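Actin depolymerization factor 2 (Plasmodium berghei, PDB 2XFA) probably binds actin and promotes turnover of actin filaments in the malaria parasite, as other members of the ADF/cofilin family do. Local coordinates at residues N21-K26 against D90-I95; N29-Y34 against D57-R62; N65-K68 against C72-I75; M79-P84 against A143-T148. All blocks are in the same frame, centred on the assembly; numbering follows the deposited sequence.

Contact 1 of 4, residues N21-K26 against D90-I95; sequences NRLKVK and DRIYFI
Lys24 and Ile92 meet through carbon alone: the lysine lays the root of its chain across the end of the isoleucine, and the two side chains cross at about a right angle. The terminal methyl CD1 of Ile92 does the touching, 3.9 Å from CG of Lys24 and 4.2 Å from its CB. Lys24 places CG opposite its backbone N (chi1 -178°), which lays CB and CG over the methyl; the bend at chi4 then turns the ammonium back, though the closest approach stays with CB and CG. Ile92 meets it end-on, its CG1-CD1 arm nearly straight (chi2 166°) and directed from the strand to the helix.

Leu23, the preceding residue, adds a second and looser touch lower on the same arm. Its CD2 lies 4.2 Å from CG1 of Ile92, so the isoleucine is approached at its end by Lys24 and at its stem by Leu23. No hydrogen bond links the two segments, and the buried surface amounts to just 110 Å². Here a lysine at the margin of a core contributes its aliphatic part, while buried Leu23 continues the apolar layer inward.

The CD1 branch of Leu23 packs on Ile32 in strand 31-37, so this one side chain spans two parts of the sheet. Strand 89-97 is held on one edge by strand 73-81, through backbone bonds of Arg91 with Met79 and Tyr93 with Ala77, and on the other by Phe125, just before strand 126-130; helix 14-24 lies against one face of the sheet, touching strand 89-97 through Ile92 and strand 31-37 through Ile32.

Contact 2 of 4, residues N29-Y34 against D57-R62; sequences NKYIIY and DNIIMR
Tyr31 presents its ring to Ile59 and Arg62 where strand 31-37 of the ADF-homology fold runs beneath helix 56-65, one of the helices that flank its central mixed sheet. The close-packed part is buried and apolar. CD2 of Tyr31 lies 4.1 Å from CG1 of Ile59, the two side chains sliding past each other in opposite directions, and CE2 stands 4.1 Å from CB of Arg62. Both partners come at the ring obliquely. The torsions explain the meeting: Tyr31 places CG between its backbone N and carbonyl carbon (chi1 68°), whereas Ile59 has CG1 anti to its own N (chi1 180°) and extends it to the strand. Ile59 also packs on Met79, so it bridges two strands.

The other side of the contact is looser and partly exposed. Beyond CB, the chain of Arg62 bends twice and crosses the tyrosine at about a right angle, with the guanidinium plane turned 73° from the ring. Its charge is spent elsewhere, in a salt bridge from NE to Glu48 on strand 41-48. Lys30 starts toward the helix, but the end of its chain leads away.

The tyrosine hydroxyl finds its main polar partner in the side chain of Asn66, beyond the helix. Within this contact OH merely lies near the helix backbone, 3.5 Å from O of Arg62, with no hydrogen bond between them.

Contact 3 of 4, residues N65-K68 against C72-I75; sequences NNLK and CRYI
Leu67 is the residue of 65-68 that meets Arg73 and Ile75. Asn65, at the surface, begins the segment. Asn66 follows in the loop with CB directed to strand 73-81, yet its side chain stays short of residues 72-75 and instead packs on Ile33 of the adjoining strand.

At Leu67 the segment turns apolar. CG stands anti to the carbonyl carbon (chi1 -58°), an orientation that brings the forked end near the strand and divides its work between two neighbours. CD2 slides alongside the first methylene groups of Arg73, 3.8 Å from CG and 3.9 Å from CB. CD1 meets CD1 of Ile75 tip to tip at 4.1 Å. The leucine thus spans two residues that point the same way from alternate positions of the strand, and Trp97 and Ile134 also pack on it.

While CB and CG of Arg73 meet the leucine, its polar end is engaged elsewhere. NH1 bonds to O of Cys72 (2.9 Å, 161° at the hydrogen), with that oxygen close to the guanidinium plane; NE and NH2 form salt bridges with Asp45 and Glu71. Lys68 closes the segment, its carbonyl accepting a bond from Trp97 NE1.

The loop is the return leg of a beta-alpha-beta crossover, in which helix 56-65 joins the parallel strands 41-48 and 73-81 of the ADF-homology fold.

Contact 4 of 4, residues M79-P84 against A143-T148; sequences MPIPTP and AIILNT
Met79 lays its terminal methyl over the end of Ile145, CE lying 4.1 Å from CD1, and the two side chains cross at about a right angle. CG of the methionine sits beside the backbone N, and a bend at chi2 (-59°) turns the thioether toward the helix. Two residues along the strand, Ile81 points to the same side and approaches the other branch of the same isoleucine. Its straight CG1-CD1 arm (chi2 178°) brings CD1 up to CG2 of Ile145. The modelled separation of these methyls is shorter than ordinary van der Waals contact, so the exact fit is doubtful, although the pairing itself is plain.

Ile145 therefore works as a fork, with CD1 assigned to Met79 and CG2 to Ile81, and it also rests on Tyr93 of the neighbouring strand 89-97. No polar bond joins the segments. Met79 and Ile145 are buried and Ile81 partly so, in contrast to the residues that follow in the chain, Leu146 at the end of the helix and Asn147 just beyond it, which are exposed.

The helix finishes just past the contact. Asn147 N still reaches O of Ala143 at 2.9 Å, while its side-chain ND2 makes a weak bond to that same oxygen. The terminal carboxylate of Thr148 is anchored through OXT by a salt bridge to Lys126 on the edge strand 126-130.

Such docking of the closing helix, 137-146, on the face of the sheet that also carries helix 56-65 belongs to the layered helix-sheet-helix architecture of the ADF-homology domain.

Overall arrangement
One sheet serves all four contacts, which differ in the face and depth they use. Contact 1 belongs to the face bearing helix 14-24 and is only partly buried, a lysine methylene chain forming its margin. Contacts 2, 3 and 4 lie on the other face and are mainly buried. Contacts 3 and 4 draw on the two ends of strand 73-81, their centres about 21 Å apart, whereas contact 2 uses the adjoining strand 31-37. The centre of contact 4 lies about 16 Å from that of the chain, farthest out. Contact 4 is purely aliphatic with a thioether; contacts 2 and 3 border arginines whose charges are paired with acidic residues outside the contacts.

Contact 1 of 4, residues N21-K26 against D90-I95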
loop_
_atom_site.group_PDB
_atom_site.type_symbol
_atom_site.label_atom_id
_atom_site.label_comp_id
_atom_site.label_asym_id
_atom_site.label_seq_id
_atom_site.Cartn_x
_atom_site.Cartn_y
_atom_site.Cartn_z
ATOM N N ASN A 21 1.875 10.384 7.701
ATOM C CA ASN A 21 2.266 11.794 7.691
ATOM C C ASN A 21 3.786 11.959 7.599
ATOM O O ASN A 21 4.275 12.832 6.895
ATOM C CB ASN A 21 1.672 12.546 8.886
ATOM C CG ASN A 21 0.173 12.831 8.720
ATOM O OD1 ASN A 21 -0.566 12.916 9.700
ATOM N ND2 ASN A 21 -0.270 12.981 7.479
ATOM N N ARG A 22 4.534 11.098 8.280
ATOM C CA ARG A 22 5.987 11.098 8.137
ATOM C C ARG A 22 6.415 10.794 6.694
ATOM O O ARG A 22 7.437 11.293 6.232
ATOM C CB ARG A 22 6.633 10.118 9.129
ATOM C CG ARG A 22 6.747 10.674 10.546
ATOM C CD ARG A 22 7.056 9.597 11.579
ATOM N NE ARG A 22 8.322 8.908 11.333
ATOM C CZ ARG A 22 9.518 9.441 11.566
ATOM N NH1 ARG A 22 9.613 10.677 12.042
ATOM N NH2 ARG A 22 10.621 8.745 11.317
ATOM N N LEU A 23 5.630 9.972 5.994
ATOM C CA LEU A 23 5.869 9.646 4.580
ATOM C C LEU A 23 5.527 10.810 3.662
ATOM O O LEU A 23 6.320 11.199 2.802
ATOM C CB LEU A 23 5.023 8.436 4.158
ATOM C CG LEU A 23 5.064 8.024 2.682
ATOM C CD1 LEU A 23 4.847 6.519 2.508
ATOM C CD2 LEU A 23 4.040 8.795 1.878
ATOM N N LYS A 24 4.320 11.328 3.844
ATOM C CA LYS A 24 3.763 12.406 3.023
ATOM C C LYS A 24 4.470 13.731 3.249
ATOM O O LYS A 24 4.910 14.380 2.298
ATOM C CB LYS A 24 2.282 12.550 3.365
ATOM C CG LYS A 24 1.498 13.575 2.603
ATOM C CD LYS A 24 0.064 13.487 3.077
ATOM C CE LYS A 24 -0.721 14.717 2.733
ATOM N NZ LYS A 24 -0.644 14.947 1.271
ATOM N N VAL A 25 4.593 14.122 4.515
ATOM C CA VAL A 25 5.132 15.433 4.865
ATOM C C VAL A 25 6.634 15.467 5.119
ATOM O O VAL A 25 7.330 16.336 4.599
ATOM C CB VAL A 25 4.407 16.032 6.083
ATOM C CG1 VAL A 25 5.316 17.005 6.821
ATOM C CG2 VAL A 25 3.131 16.721 5.632
ATOM N N LYS A 26 7.126 14.529 5.922
ATOM C CA LYS A 26 8.537 14.516 6.307
ATOM C C LYS A 26 9.388 13.584 5.443
ATOM O O LYS A 26 10.595 13.482 5.642
ATOM C CB LYS A 26 8.694 14.148 7.788
ATOM C CG LYS A 26 8.028 15.124 8.754
ATOM C CD LYS A 26 9.015 15.663 9.790
ATOM C CE LYS A 26 10.088 16.533 9.146
ATOM N NZ LYS A 26 11.060 17.067 10.139
ATOM N N ASP A 90 7.090 12.763 -7.119
ATOM C CA ASP A 90 6.626 11.729 -6.191
ATOM C C ASP A 90 5.108 11.720 -6.064
ATOM O O ASP A 90 4.502 12.745 -5.722
ATOM C CB ASP A 90 7.226 11.957 -4.805
ATOM C CG ASP A 90 8.720 11.701 -4.763
ATOM O OD1 ASP A 90 9.373 12.179 -3.807
ATOM O OD2 ASP A 90 9.239 11.028 -5.685
ATOM N N ARG A 91 4.498 10.560 -6.318
ATOM C CA ARG A 91 3.035 10.393 -6.223
ATOM C C ARG A 91 2.703 9.353 -5.163
ATOM O O ARG A 91 3.358 8.313 -5.077
ATOM C CB ARG A 91 2.440 9.924 -7.555
ATOM C CG ARG A 91 2.595 10.897 -8.744
ATOM C CD ARG A 91 2.713 12.318 -8.253
ATOM N NE ARG A 91 2.280 13.300 -9.247
ATOM C CZ ARG A 91 2.349 14.616 -9.072
ATOM N NH1 ARG A 91 2.848 15.111 -7.946
ATOM N NH2 ARG A 91 1.927 15.437 -10.023
ATOM N N ILE A 92 1.669 9.603 -4.375
ATOM C CA ILE A 92 1.315 8.661 -3.328
ATOM C C ILE A 92 0.287 7.672 -3.837
ATOM O O ILE A 92 -0.805 8.061 -4.235
ATOM C CB ILE A 92 0.778 9.360 -2.085
ATOM C CG1 ILE A 92 1.862 10.244 -1.466
ATOM C CG2 ILE A 92 0.333 8.319 -1.066
ATOM C CD1 ILE A 92 1.302 11.216 -0.445
ATOM N N TYR A 93 0.654 6.396 -3.869
ATOM C CA TYR A 93 -0.278 5.353 -4.290
ATOM C C TYR A 93 -0.758 4.607 -3.060
ATOM O O TYR A 93 0.014 4.369 -2.146
ATOM C CB TYR A 93 0.407 4.370 -5.241
ATOM C CG TYR A 93 0.493 4.903 -6.644
ATOM C CD1 TYR A 93 -0.381 4.459 -7.635
ATOM C CD2 TYR A 93 1.399 5.903 -6.967
ATOM C CE1 TYR A 93 -0.316 4.971 -8.930
ATOM C CE2 TYR A 93 1.466 6.427 -8.253
ATOM C CZ TYR A 93 0.614 5.957 -9.230
ATOM O OH TYR A 93 0.696 6.484 -10.502
ATOM N N PHE A 94 -2.019 4.208 -3.060
ATOM C CA PHE A 94 -2.539 3.353 -2.011
ATOM C C PHE A 94 -2.885 2.029 -2.694
ATOM O O PHE A 94 -3.560 2.023 -3.712
ATOM C CB PHE A 94 -3.795 3.957 -1.389
ATOM C CG PHE A 94 -4.412 3.101 -0.332
ATOM C CD1 PHE A 94 -4.106 3.307 1.002
ATOM C CD2 PHE A 94 -5.278 2.075 -0.668
ATOM C CE1 PHE A 94 -4.676 2.516 1.999
ATOM C CE2 PHE A 94 -5.850 1.268 0.322
ATOM C CZ PHE A 94 -5.550 1.488 1.655
ATOM N N ILE A 95 -2.401 0.915 -2.159
ATOM C CA ILE A 95 -2.594 -0.356 -2.840
ATOM C C ILE A 95 -3.231 -1.328 -1.882
ATOM O O ILE A 95 -2.758 -1.512 -0.768
ATOM C CB ILE A 95 -1.250 -0.937 -3.308
ATOM C CG1 ILE A 95 -0.556 0.057 -4.238
ATOM C CG2 ILE A 95 -1.436 -2.323 -3.960
ATOM C CD1 ILE A 95 0.963 -0.159 -4.309
#

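Contact 2 of 4, residues N29-Y34 against D57-R62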
loop_
_atom_site.group_PDB
_atom_site.type_symbol
_atom_site.label_atom_id
_atom_site.label_comp_id
_atom_site.label_asym_id
_atom_site.label_seq_id
_atom_site.Cartn_x
_atom_site.Cartn_y
_atom_site.Cartn_z
ATOM N N ASN A 29 9.702 8.050 5.231
ATOM C CA ASN A 29 9.344 6.684 4.859
ATOM C C ASN A 29 9.149 6.625 3.359
ATOM O O ASN A 29 8.582 7.545 2.777
ATOM C CB ASN A 29 8.038 6.261 5.535
ATOM C CG ASN A 29 8.149 6.190 7.047
ATOM O OD1 ASN A 29 9.168 5.756 7.595
ATOM N ND2 ASN A 29 7.081 6.590 7.733
ATOM N N LYS A 30 9.601 5.551 2.729
ATOM C CA LYS A 30 9.342 5.365 1.309
ATOM C C LYS A 30 8.054 4.576 1.055
ATOM O O LYS A 30 7.374 4.805 0.065
ATOM C CB LYS A 30 10.519 4.676 0.628
ATOM C CG LYS A 30 10.728 5.115 -0.806
ATOM C CD LYS A 30 11.159 6.564 -0.855
ATOM C CE LYS A 30 11.174 7.093 -2.277
ATOM N NZ LYS A 30 11.478 8.553 -2.314
ATOM N N TYR A 31 7.757 3.605 1.919
ATOM C CA TYR A 31 6.502 2.898 1.847
ATOM C C TYR A 31 6.131 2.372 3.205
ATOM O O TYR A 31 6.967 2.242 4.079
ATOM C CB TYR A 31 6.471 1.771 0.793
ATOM C CG TYR A 31 7.341 0.566 1.060
ATOM C CD1 TYR A 31 6.900 -0.472 1.860
ATOM C CD2 TYR A 31 8.590 0.456 0.489
ATOM C CE1 TYR A 31 7.685 -1.571 2.096
ATOM C CE2 TYR A 31 9.385 -0.646 0.719
ATOM C CZ TYR A 31 8.926 -1.653 1.525
ATOM O OH TYR A 31 9.713 -2.746 1.757
ATOM N N ILE A 32 4.850 2.117 3.387
ATOM C CA ILE A 32 4.364 1.592 4.646
ATOM C C ILE A 32 3.469 0.463 4.229
ATOM O O ILE A 32 2.752 0.604 3.247
ATOM C CB ILE A 32 3.507 2.588 5.398
ATOM C CG1 ILE A 32 4.278 3.885 5.635
ATOM C CG2 ILE A 32 3.049 1.988 6.718
ATOM C CD1 ILE A 32 3.360 5.094 5.877
ATOM N N ILE A 33 3.548 -0.662 4.941
ATOM C CA ILE A 33 2.601 -1.743 4.758
ATOM C C ILE A 33 1.817 -1.863 6.068
ATOM O O ILE A 33 2.404 -1.838 7.133
ATOM C CB ILE A 33 3.323 -3.070 4.396
ATOM C CG1 ILE A 33 3.994 -2.927 3.029
ATOM C CG2 ILE A 33 2.338 -4.214 4.314
ATOM C CD1 ILE A 33 4.868 -4.050 2.664
ATOM N N TYR A 34 0.492 -1.942 5.974
ATOM C CA TYR A 34 -0.382 -2.016 7.138
ATOM C C TYR A 34 -1.069 -3.353 7.137
ATOM O O TYR A 34 -1.281 -3.929 6.072
ATOM C CB TYR A 34 -1.514 -0.980 7.030
ATOM C CG TYR A 34 -1.077 0.442 7.014
ATOM C CD1 TYR A 34 -0.847 1.124 8.196
ATOM C CD2 TYR A 34 -0.910 1.121 5.816
ATOM C CE1 TYR A 34 -0.462 2.443 8.189
ATOM C CE2 TYR A 34 -0.515 2.431 5.798
ATOM C CZ TYR A 34 -0.296 3.090 6.995
ATOM O OH TYR A 34 0.093 4.403 6.991
ATOM N N ASP A 57 10.882 0.407 -10.133
ATOM C CA ASP A 57 11.008 -1.027 -10.214
ATOM C C ASP A 57 11.645 -1.571 -8.955
ATOM O O ASP A 57 11.201 -2.586 -8.431
ATOM C CB ASP A 57 11.809 -1.351 -11.445
ATOM C CG ASP A 57 11.383 -0.486 -12.614
ATOM O OD1 ASP A 57 10.430 -0.884 -13.317
ATOM O OD2 ASP A 57 11.955 0.615 -12.792
ATOM N N ASN A 58 12.640 -0.875 -8.425
ATOM C CA ASN A 58 13.212 -1.333 -7.170
ATOM C C ASN A 58 12.243 -1.186 -6.013
ATOM O O ASN A 58 12.222 -2.010 -5.105
ATOM C CB ASN A 58 14.533 -0.639 -6.854
ATOM C CG ASN A 58 15.574 -1.606 -6.312
ATOM O OD1 ASN A 58 15.644 -1.858 -5.108
ATOM N ND2 ASN A 58 16.378 -2.169 -7.210
ATOM N N ILE A 59 11.420 -0.148 -6.016
ATOM C CA ILE A 59 10.539 -0.012 -4.874
ATOM C C ILE A 59 9.437 -1.089 -4.912
ATOM O O ILE A 59 9.110 -1.681 -3.894
ATOM C CB ILE A 59 10.031 1.442 -4.692
ATOM C CG1 ILE A 59 9.121 1.542 -3.479
ATOM C CG2 ILE A 59 9.286 1.916 -5.913
ATOM C CD1 ILE A 59 7.711 1.305 -3.818
ATOM N N ILE A 60 8.888 -1.328 -6.097
ATOM C CA ILE A 60 7.904 -2.372 -6.349
ATOM C C ILE A 60 8.476 -3.756 -5.964
ATOM O O ILE A 60 7.791 -4.563 -5.335
ATOM C CB ILE A 60 7.494 -2.379 -7.837
ATOM C CG1 ILE A 60 6.700 -1.111 -8.189
ATOM C CG2 ILE A 60 6.700 -3.630 -8.188
ATOM C CD1 ILE A 60 6.632 -0.850 -9.696
ATOM N N MET A 61 9.743 -3.992 -6.293
ATOM C CA MET A 61 10.402 -5.245 -5.904
ATOM C C MET A 61 10.472 -5.394 -4.386
ATOM O O MET A 61 10.155 -6.460 -3.833
ATOM C CB MET A 61 11.789 -5.333 -6.530
ATOM C CG MET A 61 12.560 -6.576 -6.171
ATOM S SD MET A 61 14.279 -6.401 -6.674
ATOM C CE MET A 61 14.750 -4.936 -5.757
ATOM N N ARG A 62 10.871 -4.322 -3.708
ATOM C CA ARG A 62 10.964 -4.345 -2.249
ATOM C C ARG A 62 9.605 -4.569 -1.587
ATOM O O ARG A 62 9.487 -5.306 -0.618
ATOM C CB ARG A 62 11.562 -3.035 -1.748
ATOM C CG ARG A 62 12.961 -2.762 -2.278
ATOM C CD ARG A 62 14.012 -3.271 -1.338
ATOM N NE ARG A 62 14.322 -2.295 -0.301
ATOM C CZ ARG A 62 15.415 -1.537 -0.292
ATOM N NH1 ARG A 62 16.315 -1.633 -1.267
ATOM N NH2 ARG A 62 15.610 -0.682 0.700
#

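Contact 3 of 4, residues N65-K68 against C72-I75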
loop_
_atom_site.group_PDB
_atom_site.type_symbol
_atom_site.label_atom_id
_atom_site.label_comp_id
_atom_site.label_asym_id
_atom_site.label_seq_id
_atom_site.Cartn_x
_atom_site.Cartn_y
_atom_site.Cartn_z
ATOM N N ASN A 65 8.517 -8.258 -1.985
ATOM C CA ASN A 65 9.198 -9.220 -1.129
ATOM C C ASN A 65 8.605 -9.248 0.273
ATOM O O ASN A 65 8.861 -10.174 1.022
ATOM C CB ASN A 65 10.698 -8.941 -1.090
ATOM C CG ASN A 65 11.379 -9.309 -2.381
ATOM O OD1 ASN A 65 10.955 -10.240 -3.065
ATOM N ND2 ASN A 65 12.436 -8.576 -2.732
ATOM N N ASN A 66 7.789 -8.245 0.610
ATOM C CA ASN A 66 7.079 -8.213 1.902
ATOM C C ASN A 66 5.662 -8.774 1.863
ATOM O O ASN A 66 4.970 -8.774 2.878
ATOM C CB ASN A 66 6.973 -6.782 2.450
ATOM C CG ASN A 66 8.311 -6.200 2.865
ATOM O OD1 ASN A 66 8.857 -5.320 2.191
ATOM N ND2 ASN A 66 8.847 -6.683 3.984
ATOM N N LEU A 67 5.222 -9.232 0.699
ATOM C CA LEU A 67 3.856 -9.716 0.537
ATOM C C LEU A 67 3.819 -11.224 0.374
ATOM O O LEU A 67 4.829 -11.834 0.045
ATOM C CB LEU A 67 3.216 -9.050 -0.691
ATOM C CG LEU A 67 3.208 -7.515 -0.585
ATOM C CD1 LEU A 67 2.656 -6.885 -1.866
ATOM C CD2 LEU A 67 2.402 -7.068 0.646
ATOM N N LYS A 68 2.651 -11.830 0.573
ATOM C CA LYS A 68 2.509 -13.279 0.361
ATOM C C LYS A 68 1.236 -13.569 -0.407
ATOM O O LYS A 68 0.321 -12.767 -0.423
ATOM C CB LYS A 68 2.440 -14.010 1.702
ATOM C CG LYS A 68 3.590 -13.703 2.651
ATOM C CD LYS A 68 3.581 -14.660 3.852
ATOM C CE LYS A 68 4.874 -14.573 4.662
ATOM N NZ LYS A 68 4.871 -15.518 5.822
ATOM N N CYS A 72 -3.800 -10.633 2.893
ATOM C CA CYS A 72 -4.096 -9.261 2.475
ATOM C C CYS A 72 -3.262 -8.204 3.196
ATOM O O CYS A 72 -2.938 -8.339 4.376
ATOM C CB CYS A 72 -5.577 -8.980 2.677
ATOM S SG CYS A 72 -6.636 -10.113 1.799
ATOM N N ARG A 73 -2.898 -7.152 2.461
ATOM C CA ARG A 73 -2.222 -5.990 3.021
ATOM C C ARG A 73 -2.737 -4.670 2.411
ATOM O O ARG A 73 -3.251 -4.659 1.314
ATOM C CB ARG A 73 -0.712 -6.068 2.800
ATOM C CG ARG A 73 0.007 -7.180 3.621
ATOM C CD ARG A 73 -0.247 -7.000 5.114
ATOM N NE ARG A 73 0.580 -7.877 5.950
ATOM C CZ ARG A 73 0.142 -8.994 6.517
ATOM N NH1 ARG A 73 -1.111 -9.381 6.324
ATOM N NH2 ARG A 73 0.961 -9.735 7.273
ATOM N N TYR A 74 -2.573 -3.567 3.134
ATOM C CA TYR A 74 -2.691 -2.246 2.522
ATOM C C TYR A 74 -1.288 -1.710 2.404
ATOM O O TYR A 74 -0.493 -1.802 3.341
ATOM C CB TYR A 74 -3.481 -1.287 3.416
ATOM C CG TYR A 74 -4.824 -1.791 3.835
ATOM C CD1 TYR A 74 -5.783 -2.101 2.896
ATOM C CD2 TYR A 74 -5.127 -1.964 5.173
ATOM C CE1 TYR A 74 -7.036 -2.544 3.278
ATOM C CE2 TYR A 74 -6.367 -2.409 5.564
ATOM C CZ TYR A 74 -7.316 -2.689 4.604
ATOM O OH TYR A 74 -8.555 -3.126 4.978
ATOM N N ILE A 75 -0.964 -1.159 1.258
ATOM C CA ILE A 75 0.337 -0.555 1.101
ATOM C C ILE A 75 0.174 0.915 0.691
ATOM O O ILE A 75 -0.611 1.233 -0.203
ATOM C CB ILE A 75 1.154 -1.309 0.016
ATOM C CG1 ILE A 75 1.221 -2.814 0.349
ATOM C CG2 ILE A 75 2.541 -0.725 -0.129
ATOM C CD1 ILE A 75 0.399 -3.650 -0.611
#

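Contact 4 of 4, residues M79-P84 against A143-T148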
loop_
_atom_site.group_PDB
_atom_site.type_symbol
_atom_site.label_atom_id
_atom_site.label_comp_id
_atom_site.label_asym_id
_atom_site.label_seq_id
_atom_site.Cartn_x
_atom_site.Cartn_y
_atom_site.Cartn_z
ATOM N N MET A 79 5.701 6.824 -4.870
ATOM C CA MET A 79 6.290 6.355 -6.121
ATOM C C MET A 79 6.968 7.472 -6.901
ATOM O O MET A 79 6.354 8.499 -7.169
ATOM C CB MET A 79 5.206 5.727 -6.993
ATOM C CG MET A 79 4.519 4.547 -6.342
ATOM S SD MET A 79 5.741 3.280 -5.949
ATOM C CE MET A 79 4.701 1.823 -5.956
ATOM N N PRO A 80 8.238 7.269 -7.284
ATOM C CA PRO A 80 8.980 8.259 -8.071
ATOM C C PRO A 80 8.564 8.195 -9.530
ATOM O O PRO A 80 9.018 7.309 -10.253
ATOM C CB PRO A 80 10.444 7.804 -7.931
ATOM C CG PRO A 80 10.439 6.649 -6.941
ATOM C CD PRO A 80 9.059 6.092 -6.960
ATOM N N ILE A 81 7.727 9.126 -9.967
ATOM C CA ILE A 81 7.165 9.028 -11.304
ATOM C C ILE A 81 7.384 10.263 -12.186
ATOM O O ILE A 81 6.900 11.360 -11.894
ATOM C CB ILE A 81 5.682 8.647 -11.255
ATOM C CG1 ILE A 81 5.542 7.193 -10.819
ATOM C CG2 ILE A 81 5.043 8.832 -12.615
ATOM C CD1 ILE A 81 4.120 6.754 -10.704
ATOM N N PRO A 82 8.119 10.073 -13.285
ATOM C CA PRO A 82 8.436 11.179 -14.189
ATOM C C PRO A 82 7.199 11.656 -14.941
ATOM O O PRO A 82 6.399 10.843 -15.411
ATOM C CB PRO A 82 9.448 10.558 -15.155
ATOM C CG PRO A 82 9.126 9.112 -15.153
ATOM C CD PRO A 82 8.678 8.793 -13.757
ATOM N N THR A 83 7.046 12.973 -15.035
ATOM C CA THR A 83 5.969 13.573 -15.811
ATOM C C THR A 83 6.067 13.114 -17.263
ATOM O O THR A 83 7.034 12.447 -17.640
ATOM C CB THR A 83 6.026 15.125 -15.747
ATOM O OG1 THR A 83 7.304 15.590 -16.200
ATOM C CG2 THR A 83 5.797 15.613 -14.323
ATOM N N PRO A 84 5.063 13.453 -18.089
ATOM C CA PRO A 84 5.242 13.183 -19.518
ATOM C C PRO A 84 6.388 14.023 -20.074
ATOM O O PRO A 84 6.490 14.196 -21.288
ATOM C CB PRO A 84 3.902 13.608 -20.132
ATOM C CG PRO A 84 3.265 14.501 -19.114
ATOM C CD PRO A 84 3.724 13.989 -17.788
ATOM N N ALA A 143 2.372 -2.118 -14.858
ATOM C CA ALA A 143 1.451 -1.913 -15.973
ATOM C C ALA A 143 0.392 -0.905 -15.587
ATOM O O ALA A 143 0.107 0.021 -16.324
ATOM C CB ALA A 143 0.800 -3.234 -16.374
ATOM N N ILE A 144 -0.191 -1.081 -14.414
ATOM C CA ILE A 144 -1.185 -0.127 -13.946
ATOM C C ILE A 144 -0.578 1.264 -13.828
ATOM O O ILE A 144 -1.045 2.223 -14.426
ATOM C CB ILE A 144 -1.734 -0.549 -12.597
ATOM C CG1 ILE A 144 -2.739 -1.687 -12.785
ATOM C CG2 ILE A 144 -2.385 0.626 -11.909
ATOM C CD1 ILE A 144 -3.028 -2.448 -11.482
ATOM N N ILE A 145 0.491 1.374 -13.063
ATOM C CA ILE A 145 1.112 2.667 -12.891
ATOM C C ILE A 145 1.403 3.336 -14.245
ATOM O O ILE A 145 1.073 4.506 -14.444
ATOM C CB ILE A 145 2.340 2.567 -11.996
ATOM C CG1 ILE A 145 1.915 2.036 -10.616
ATOM C CG2 ILE A 145 2.997 3.909 -11.866
ATOM C CD1 ILE A 145 3.044 1.765 -9.688
ATOM N N LEU A 146 1.961 2.583 -15.190
ATOM C CA LEU A 146 2.371 3.152 -16.476
ATOM C C LEU A 146 1.216 3.472 -17.440
ATOM O O LEU A 146 1.331 4.394 -18.242
ATOM C CB LEU A 146 3.407 2.266 -17.176
ATOM C CG LEU A 146 4.668 2.048 -16.336
ATOM C CD1 LEU A 146 5.741 1.260 -17.098
ATOM C CD2 LEU A 146 5.212 3.388 -15.821
ATOM N N ASN A 147 0.122 2.717 -17.376
ATOM C CA ASN A 147 -1.056 3.031 -18.189
ATOM C C ASN A 147 -1.930 4.087 -17.535
ATOM O O ASN A 147 -3.164 4.041 -17.633
ATOM C CB ASN A 147 -1.881 1.785 -18.475
ATOM C CG ASN A 147 -1.303 0.965 -19.583
ATOM O OD1 ASN A 147 -1.143 1.447 -20.710
ATOM N ND2 ASN A 147 -0.977 -0.285 -19.281
ATOM N N THR A 148 -1.274 5.025 -16.858
ATOM C CA THR A 148 -1.944 6.162 -16.237
ATOM C C THR A 148 -2.780 5.702 -15.062
ATOM O O THR A 148 -2.732 6.315 -14.000
ATOM C CB THR A 148 -2.828 6.943 -17.250
ATOM O OG1 THR A 148 -1.996 7.737 -18.110
ATOM C CG2 THR A 148 -3.812 7.854 -16.522
ATOM O OXT THR A 148 -3.502 4.707 -15.145
#